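PDB 2F3O: pyruvate formate-lyase 2, which is of unknown precise function but probably acts as a lyase of the glycyl radical enzymes, a family that uses an organic radical held on a backbone glycine. Local coordinates for residues D440-V446 / G539-I545; A626-P631 / N684-S690. Residues are numbered along the deposited sequence.

Contact 1 of 2, residues D440-V446 / G539-I545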
ATOM      1  N   ASP A 440      29.148   7.539   2.860  1.00 43.54           N
ATOM      2  CA  ASP A 440      29.822   8.833   2.802  1.00 44.08           C
ATOM      3  C   ASP A 440      29.166   9.689   1.752  1.00 44.10           C
ATOM      4  O   ASP A 440      29.806  10.069   0.788  1.00 43.99           O
ATOM      5  CB  ASP A 440      31.306   8.692   2.472  1.00 44.15           C
ATOM      6  CG  ASP A 440      32.123   9.886   2.950  1.00 45.32           C
ATOM      7  OD1 ASP A 440      31.601  10.691   3.739  1.00 46.02           O
ATOM      8  OD2 ASP A 440      33.290  10.029   2.541  1.00 47.58           O
ATOM      9  N   ALA A 441      27.890   9.989   1.935  1.00 44.09           N
ATOM     10  CA  ALA A 441      27.146  10.639   0.873  1.00 44.44           C
ATOM     11  C   ALA A 441      27.412  12.128   0.860  1.00 44.66           C
ATOM     12  O   ALA A 441      27.406  12.755  -0.209  1.00 45.21           O
ATOM     13  CB  ALA A 441      25.693  10.366   1.009  1.00 44.34           C
ATOM     14  N   ALA A 442      27.639  12.681   2.049  1.00 44.64           N
ATOM     15  CA  ALA A 442      28.125  14.052   2.182  1.00 44.29           C
ATOM     16  C   ALA A 442      28.984  14.239   3.407  1.00 44.13           C
ATOM     17  O   ALA A 442      28.961  13.441   4.345  1.00 43.44           O
ATOM     18  CB  ALA A 442      26.981  15.049   2.210  1.00 44.38           C
ATOM     19  N   LEU A 443      29.746  15.323   3.366  1.00 44.61           N
ATOM     20  CA  LEU A 443      30.529  15.826   4.507  1.00 44.79           C
ATOM     21  C   LEU A 443      30.172  17.302   4.683  1.00 44.73           C
ATOM     22  O   LEU A 443      30.173  18.061   3.720  1.00 44.95           O
ATOM     23  CB  LEU A 443      32.030  15.647   4.228  1.00 44.71           C
ATOM     24  CG  LEU A 443      32.493  14.182   4.079  1.00 44.09           C
ATOM     25  CD1 LEU A 443      33.086  13.911   2.698  1.00 43.44           C
ATOM     26  CD2 LEU A 443      33.436  13.766   5.205  1.00 41.94           C
ATOM     27  N   ILE A 444      29.829  17.712   5.891  1.00 44.74           N
ATOM     28  CA  ILE A 444      29.348  19.077   6.103  1.00 44.96           C
ATOM     29  C   ILE A 444      30.245  19.896   7.024  1.00 45.54           C
ATOM     30  O   ILE A 444      30.579  19.471   8.134  1.00 45.42           O
ATOM     31  CB  ILE A 444      27.937  19.061   6.688  1.00 44.88           C
ATOM     32  CG1 ILE A 444      26.961  18.506   5.662  1.00 44.10           C
ATOM     33  CG2 ILE A 444      27.510  20.446   7.138  1.00 43.47           C
ATOM     34  CD1 ILE A 444      25.673  18.066   6.273  1.00 44.17           C
ATOM     35  N   ASN A 445      30.636  21.072   6.547  1.00 46.13           N
ATOM     36  CA  ASN A 445      31.404  22.021   7.339  1.00 46.84           C
ATOM     37  C   ASN A 445      30.491  22.738   8.297  1.00 46.90           C
ATOM     38  O   ASN A 445      29.880  23.737   7.923  1.00 46.87           O
ATOM     39  CB  ASN A 445      32.041  23.052   6.409  1.00 47.26           C
ATOM     40  CG  ASN A 445      32.992  23.976   7.118  1.00 48.81           C
ATOM     41  OD1 ASN A 445      33.284  23.796   8.311  1.00 50.12           O
ATOM     42  ND2 ASN A 445      33.490  24.980   6.390  1.00 48.27           N
ATOM     43  N   VAL A 446      30.417  22.266   9.538  1.00 47.24           N
ATOM     44  CA  VAL A 446      29.521  22.891  10.500  1.00 47.55           C
ATOM     45  C   VAL A 446      30.122  24.178  11.075  1.00 48.05           C
ATOM     46  O   VAL A 446      29.414  24.980  11.680  1.00 47.76           O
ATOM     47  CB  VAL A 446      29.077  21.927  11.612  1.00 47.38           C
ATOM     48  CG1 VAL A 446      28.880  20.558  11.040  1.00 47.51           C
ATOM     49  CG2 VAL A 446      30.090  21.886  12.755  1.00 47.80           C
ATOM     50  N   GLY A 539      24.249   8.343   4.734  1.00 38.45           N
ATOM     51  CA  GLY A 539      25.179   8.825   5.760  1.00 38.42           C
ATOM     52  C   GLY A 539      25.756  10.193   5.481  1.00 38.36           C
ATOM     53  O   GLY A 539      26.473  10.370   4.508  1.00 38.77           O
ATOM     54  N   ILE A 540      25.435  11.184   6.300  1.00 38.60           N
ATOM     55  CA  ILE A 540      26.085  12.487   6.127  1.00 39.30           C
ATOM     56  C   ILE A 540      26.867  12.909   7.367  1.00 39.76           C
ATOM     57  O   ILE A 540      26.479  12.579   8.481  1.00 39.78           O
ATOM     58  CB  ILE A 540      25.122  13.601   5.650  1.00 39.25           C
ATOM     59  CG1 ILE A 540      23.994  13.811   6.645  1.00 39.01           C
ATOM     60  CG2 ILE A 540      24.563  13.287   4.272  1.00 38.70           C
ATOM     61  CD1 ILE A 540      22.973  14.805   6.171  1.00 39.16           C
ATOM     62  N   GLN A 541      28.003  13.583   7.159  1.00 40.68           N
ATOM     63  CA  GLN A 541      29.026  13.775   8.224  1.00 41.32           C
ATOM     64  C   GLN A 541      29.257  15.193   8.674  1.00 41.88           C
ATOM     65  O   GLN A 541      29.341  16.104   7.858  1.00 41.96           O
ATOM     66  CB  GLN A 541      30.383  13.254   7.782  1.00 41.19           C
ATOM     67  CG  GLN A 541      30.560  11.782   7.922  1.00 40.98           C
ATOM     68  CD  GLN A 541      29.518  10.963   7.177  1.00 39.95           C
ATOM     69  OE1 GLN A 541      28.576  10.464   7.782  1.00 41.56           O
ATOM     70  NE2 GLN A 541      29.658  10.854   5.867  1.00 38.23           N
ATOM     71  N   ALA A 542      29.398  15.367   9.982  1.00 42.72           N
ATOM     72  CA  ALA A 542      29.738  16.670  10.546  1.00 43.56           C
ATOM     73  C   ALA A 542      31.246  16.843  10.639  1.00 44.21           C
ATOM     74  O   ALA A 542      31.946  16.032  11.234  1.00 44.07           O
ATOM     75  CB  ALA A 542      29.124  16.826  11.898  1.00 43.13           C
ATOM     76  N   VAL A 543      31.760  17.891  10.026  1.00 45.30           N
ATOM     77  CA  VAL A 543      33.133  18.251  10.292  1.00 46.62           C
ATOM     78  C   VAL A 543      33.250  19.643  10.931  1.00 47.44           C
ATOM     79  O   VAL A 543      32.571  20.609  10.525  1.00 47.56           O
ATOM     80  CB  VAL A 543      34.090  17.979   9.086  1.00 46.58           C
ATOM     81  CG1 VAL A 543      33.338  17.458   7.874  1.00 47.06           C
ATOM     82  CG2 VAL A 543      34.937  19.185   8.750  1.00 47.02           C
ATOM     83  N   GLY A 544      34.065  19.704  11.988  1.00 48.37           N
ATOM     84  CA  GLY A 544      34.343  20.946  12.709  1.00 49.20           C
ATOM     85  C   GLY A 544      33.506  21.095  13.964  1.00 49.73           C
ATOM     86  O   GLY A 544      33.129  22.206  14.348  1.00 49.92           O
ATOM     87  N   ILE A 545      33.205  19.980  14.612  1.00 50.33           N
ATOM     88  CA  ILE A 545      32.277  20.035  15.725  1.00 50.86           C
ATOM     89  C   ILE A 545      32.940  20.608  16.943  1.00 51.53           C
ATOM     90  O   ILE A 545      32.282  21.247  17.761  1.00 51.80           O
ATOM     91  CB  ILE A 545      31.590  18.686  16.032  1.00 50.60           C
ATOM     92  CG1 ILE A 545      32.592  17.590  16.376  1.00 49.87           C
ATOM     93  CG2 ILE A 545      30.794  18.261  14.859  1.00 50.41           C
ATOM     94  CD1 ILE A 545      31.978  16.486  17.207  1.00 49.46           C
TER

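Contact 2 of 2, residues A626-P631 / N684-S690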
ATOM      1  N   ALA A 626      21.248   9.376   7.912  1.00 38.50           N
ATOM      2  CA  ALA A 626      22.008   8.830   9.038  1.00 39.54           C
ATOM      3  C   ALA A 626      23.172   9.755   9.392  1.00 40.36           C
ATOM      4  O   ALA A 626      23.975  10.073   8.517  1.00 41.07           O
ATOM      5  CB  ALA A 626      22.522   7.460   8.678  1.00 39.31           C
ATOM      6  N   ALA A 627      23.267  10.196  10.651  1.00 40.99           N
ATOM      7  CA  ALA A 627      24.316  11.166  11.068  1.00 41.19           C
ATOM      8  C   ALA A 627      25.655  10.512  11.380  1.00 41.66           C
ATOM      9  O   ALA A 627      25.725   9.565  12.183  1.00 41.80           O
ATOM     10  CB  ALA A 627      23.855  11.983  12.263  1.00 40.85           C
ATOM     11  N   GLY A 628      26.719  11.014  10.756  1.00 41.99           N
ATOM     12  CA  GLY A 628      28.081  10.557  11.070  1.00 42.44           C
ATOM     13  C   GLY A 628      29.018  11.686  11.481  1.00 42.66           C
ATOM     14  O   GLY A 628      28.718  12.860  11.261  1.00 42.65           O
ATOM     15  N   CYS A 629      30.155  11.341  12.087  1.00 42.59           N
ATOM     16  CA  CYS A 629      31.171  12.353  12.374  1.00 42.70           C
ATOM     17  C   CYS A 629      32.591  11.922  12.070  1.00 42.93           C
ATOM     18  O   CYS A 629      33.310  11.467  12.962  1.00 43.05           O
ATOM     19  CB  CYS A 629      31.101  12.804  13.826  1.00 42.86           C
ATOM     20  SG  CYS A 629      31.927  14.381  14.052  1.00 41.71           S
ATOM     21  N   TYR A 630      33.006  12.080  10.825  1.00 43.13           N
ATOM     22  CA  TYR A 630      34.359  11.728  10.460  1.00 43.78           C
ATOM     23  C   TYR A 630      34.763  12.620   9.314  1.00 44.19           C
ATOM     24  O   TYR A 630      33.905  13.027   8.540  1.00 44.39           O
ATOM     25  CB  TYR A 630      34.498  10.223  10.135  1.00 44.16           C
ATOM     26  CG  TYR A 630      33.775   9.724   8.923  1.00 44.20           C
ATOM     27  CD1 TYR A 630      34.354   9.789   7.655  1.00 44.16           C
ATOM     28  CD2 TYR A 630      32.528   9.148   9.047  1.00 44.29           C
ATOM     29  CE1 TYR A 630      33.686   9.337   6.550  1.00 44.93           C
ATOM     30  CE2 TYR A 630      31.862   8.665   7.958  1.00 44.66           C
ATOM     31  CZ  TYR A 630      32.431   8.778   6.708  1.00 45.47           C
ATOM     32  OH  TYR A 630      31.746   8.300   5.625  1.00 45.40           O
ATOM     33  N   PRO A 631      36.060  12.954   9.212  1.00 44.61           N
ATOM     34  CA  PRO A 631      36.423  14.011   8.296  1.00 45.08           C
ATOM     35  C   PRO A 631      36.915  13.681   6.897  1.00 45.64           C
ATOM     36  O   PRO A 631      36.839  14.565   6.048  1.00 45.94           O
ATOM     37  CB  PRO A 631      37.571  14.688   9.035  1.00 45.38           C
ATOM     38  CG  PRO A 631      38.219  13.594   9.769  1.00 44.82           C
ATOM     39  CD  PRO A 631      37.226  12.503   9.991  1.00 44.55           C
ATOM     40  N   ASN A 684      23.031   8.685  19.106  1.00 49.71           N
ATOM     41  CA  ASN A 684      22.439   9.404  17.979  1.00 49.10           C
ATOM     42  C   ASN A 684      23.311   9.534  16.749  1.00 48.69           C
ATOM     43  O   ASN A 684      23.015  10.350  15.885  1.00 48.53           O
ATOM     44  CB  ASN A 684      22.087  10.811  18.393  1.00 49.29           C
ATOM     45  CG  ASN A 684      21.061  10.837  19.446  1.00 49.73           C
ATOM     46  OD1 ASN A 684      21.293  11.344  20.536  1.00 50.67           O
ATOM     47  ND2 ASN A 684      19.906  10.267  19.149  1.00 51.46           N
ATOM     48  N   LEU A 685      24.374   8.747  16.653  1.00 48.37           N
ATOM     49  CA  LEU A 685      25.320   8.912  15.556  1.00 48.11           C
ATOM     50  C   LEU A 685      25.469   7.640  14.719  1.00 47.92           C
ATOM     51  O   LEU A 685      26.543   7.063  14.693  1.00 48.42           O
ATOM     52  CB  LEU A 685      26.669   9.312  16.140  1.00 47.81           C
ATOM     53  CG  LEU A 685      27.710  10.050  15.306  1.00 48.29           C
ATOM     54  CD1 LEU A 685      27.180  11.340  14.731  1.00 47.97           C
ATOM     55  CD2 LEU A 685      28.897  10.334  16.182  1.00 48.29           C
ATOM     56  N   PRO A 686      24.407   7.209  13.997  1.00 47.66           N
ATOM     57  CA  PRO A 686      24.483   5.839  13.482  1.00 47.19           C
ATOM     58  C   PRO A 686      25.304   5.624  12.210  1.00 46.83           C
ATOM     59  O   PRO A 686      25.307   4.521  11.698  1.00 47.55           O
ATOM     60  CB  PRO A 686      23.021   5.505  13.198  1.00 46.89           C
ATOM     61  CG  PRO A 686      22.442   6.816  12.792  1.00 46.98           C
ATOM     62  CD  PRO A 686      23.138   7.861  13.605  1.00 47.31           C
ATOM     63  N   ASN A 687      25.979   6.639  11.692  1.00 46.10           N
ATOM     64  CA  ASN A 687      26.854   6.411  10.550  1.00 45.80           C
ATOM     65  C   ASN A 687      28.341   6.374  10.942  1.00 46.00           C
ATOM     66  O   ASN A 687      29.209   6.382  10.092  1.00 45.43           O
ATOM     67  CB  ASN A 687      26.598   7.455   9.466  1.00 45.80           C
ATOM     68  CG  ASN A 687      27.163   7.054   8.109  1.00 45.33           C
ATOM     69  OD1 ASN A 687      26.702   6.112   7.470  1.00 46.24           O
ATOM     70  ND2 ASN A 687      28.160   7.781   7.665  1.00 44.52           N
ATOM     71  N   GLY A 688      28.620   6.326  12.243  1.00 46.66           N
ATOM     72  CA  GLY A 688      29.991   6.183  12.756  1.00 47.14           C
ATOM     73  C   GLY A 688      30.679   7.456  13.219  1.00 47.45           C
ATOM     74  O   GLY A 688      30.254   8.561  12.886  1.00 47.33           O
ATOM     75  N   ALA A 689      31.752   7.295  13.988  1.00 47.99           N
ATOM     76  CA  ALA A 689      32.556   8.436  14.437  1.00 48.77           C
ATOM     77  C   ALA A 689      34.019   8.097  14.319  1.00 49.31           C
ATOM     78  O   ALA A 689      34.395   6.947  14.472  1.00 49.68           O
ATOM     79  CB  ALA A 689      32.242   8.795  15.859  1.00 48.40           C
ATOM     80  N   SER A 690      34.847   9.093  14.039  1.00 50.09           N
ATOM     81  CA  SER A 690      36.282   8.860  13.970  1.00 50.87           C
ATOM     82  C   SER A 690      37.048   9.546  15.096  1.00 51.36           C
ATOM     83  O   SER A 690      37.118  10.777  15.148  1.00 51.07           O
ATOM     84  CB  SER A 690      36.837   9.319  12.634  1.00 50.93           C
ATOM     85  OG  SER A 690      38.241   9.454  12.692  1.00 51.17           O
TER

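Contact 1 of 2, residues D440-V446 / G539-I545
Strands 442-445 and 539-543 run side by side in the same direction, with axes 4.5 Å apart at closest and 26° between them. The bridges pair Ala442 with Ile540, Leu443 with Gln541, Ile444 with Ala542 and Asn445 with Val543. Hydrogen bonds zigzag across in the parallel pattern: Gln541 N to Ala442 O (3.0 Å), Ile444 N to Gln541 O (2.6 Å), Val543 N to Ile444 O (2.7 Å) and Val446 N to Val543 O (2.9 Å). Before Ala442 the regular pattern breaks off: Ala441 N, not Ala442 N, donates to Gly539 O (3.0 Å). Gly544 occupies the N-cap position before the next helix; a CB there would collide with the preceding carbonyl O.

On one face Ala442 CB meets Ile540 CG2 at 3.6 Å, and Ile444 CD1 meets Ile540 CD1 at 4.2 Å. The other face carries Leu443, Gln541, Asn445 and Val543. There Gln541 NE2 reaches back to donate to Asp440 OD1 (2.9 Å), while Asp440 OD2 binds a glycerol, probably from the crystallisation liquor. Asn445 ND2 bonds to Ser143 O and Thr642 OG1, and its OD1 weakly caps the following helix at Ala447 and Lys448.

The two are neighbouring parallel strands between 145-147 and 624-628, consistent with the alpha/beta barrel of glycyl radical enzymes. Helices 477-508 and 597-615 cover the Ala442, Ile444 and Ile540 face. Helix 634-640 packs on Leu443, Asn445 and Val543.

Contact 2 of 2, residues A626-P631 / N684-S690
Three backbone hydrogen bonds join the end of strand 624-628 to the loop 684-690. Asn687 N donates to Ala627 O (3.0 Å), Cys629 N to Gly688 O (2.9 Å) and Ser690 N to Cys629 O (3.0 Å). Cys629 thus spends both its NH and its carbonyl on the loop, and its bridge to Ala689 is the single one here. Gly628 instead turns its polar backbone atoms to Ile540 and Ala542 of the neighbouring strand. The Asn615 side chain links the two segments: OD1 accepts from Ala627 N and ND2 bonds to Asn684 O. Within the loop, Leu685 to Gly688 form a type I turn, closed by Gly688 N to Leu685 O (3.3 Å). Pro686 N lies 3.3 Å from Ala627 O but has no hydrogen to give.

In the glycyl radical fold, the loop bearing the radical glycine enters the centre of a barrel. Segment 684-690 belongs to the glycine radical family region, and Ser690 OG bonds to Ala751 O, next to Gly752, the predicted radical site.

Several side chains find polar partners further off. Asn687 ND2 bonds to Ser439 O and weakly to Gln541 OE1. Tyr630 OH also bonds to Ser439 O, and weakly to a glycerol. Asn687 ND2 sits at the edge of the Tyr630 ring, 3.8 Å from Tyr630 CE2. Among the apolar contacts, Tyr630 CB meets Ser690 CB at 3.5 Å.

In the fold
The chain lays down strand 145-147 early; contact 1 opens much later, on strand 435-445. The chain then runs through 92 residues, about half of them helical, and returns in strand 535-543, where contact 1 closes that loop. More helices follow before strand 624-628 joins the open edge of strand 535-543. Contact 2 closes a second loop of 52 residues when 684-690 comes back to the end of this strand. The two loops are in series, and neither nests in nor crosses the other. Their contact centres are about 8 Å apart. Probable hydrogen bonds between Ile540 and both Ala626 and Gly628 join them. Together they tie the central sheet to the glycine radical region.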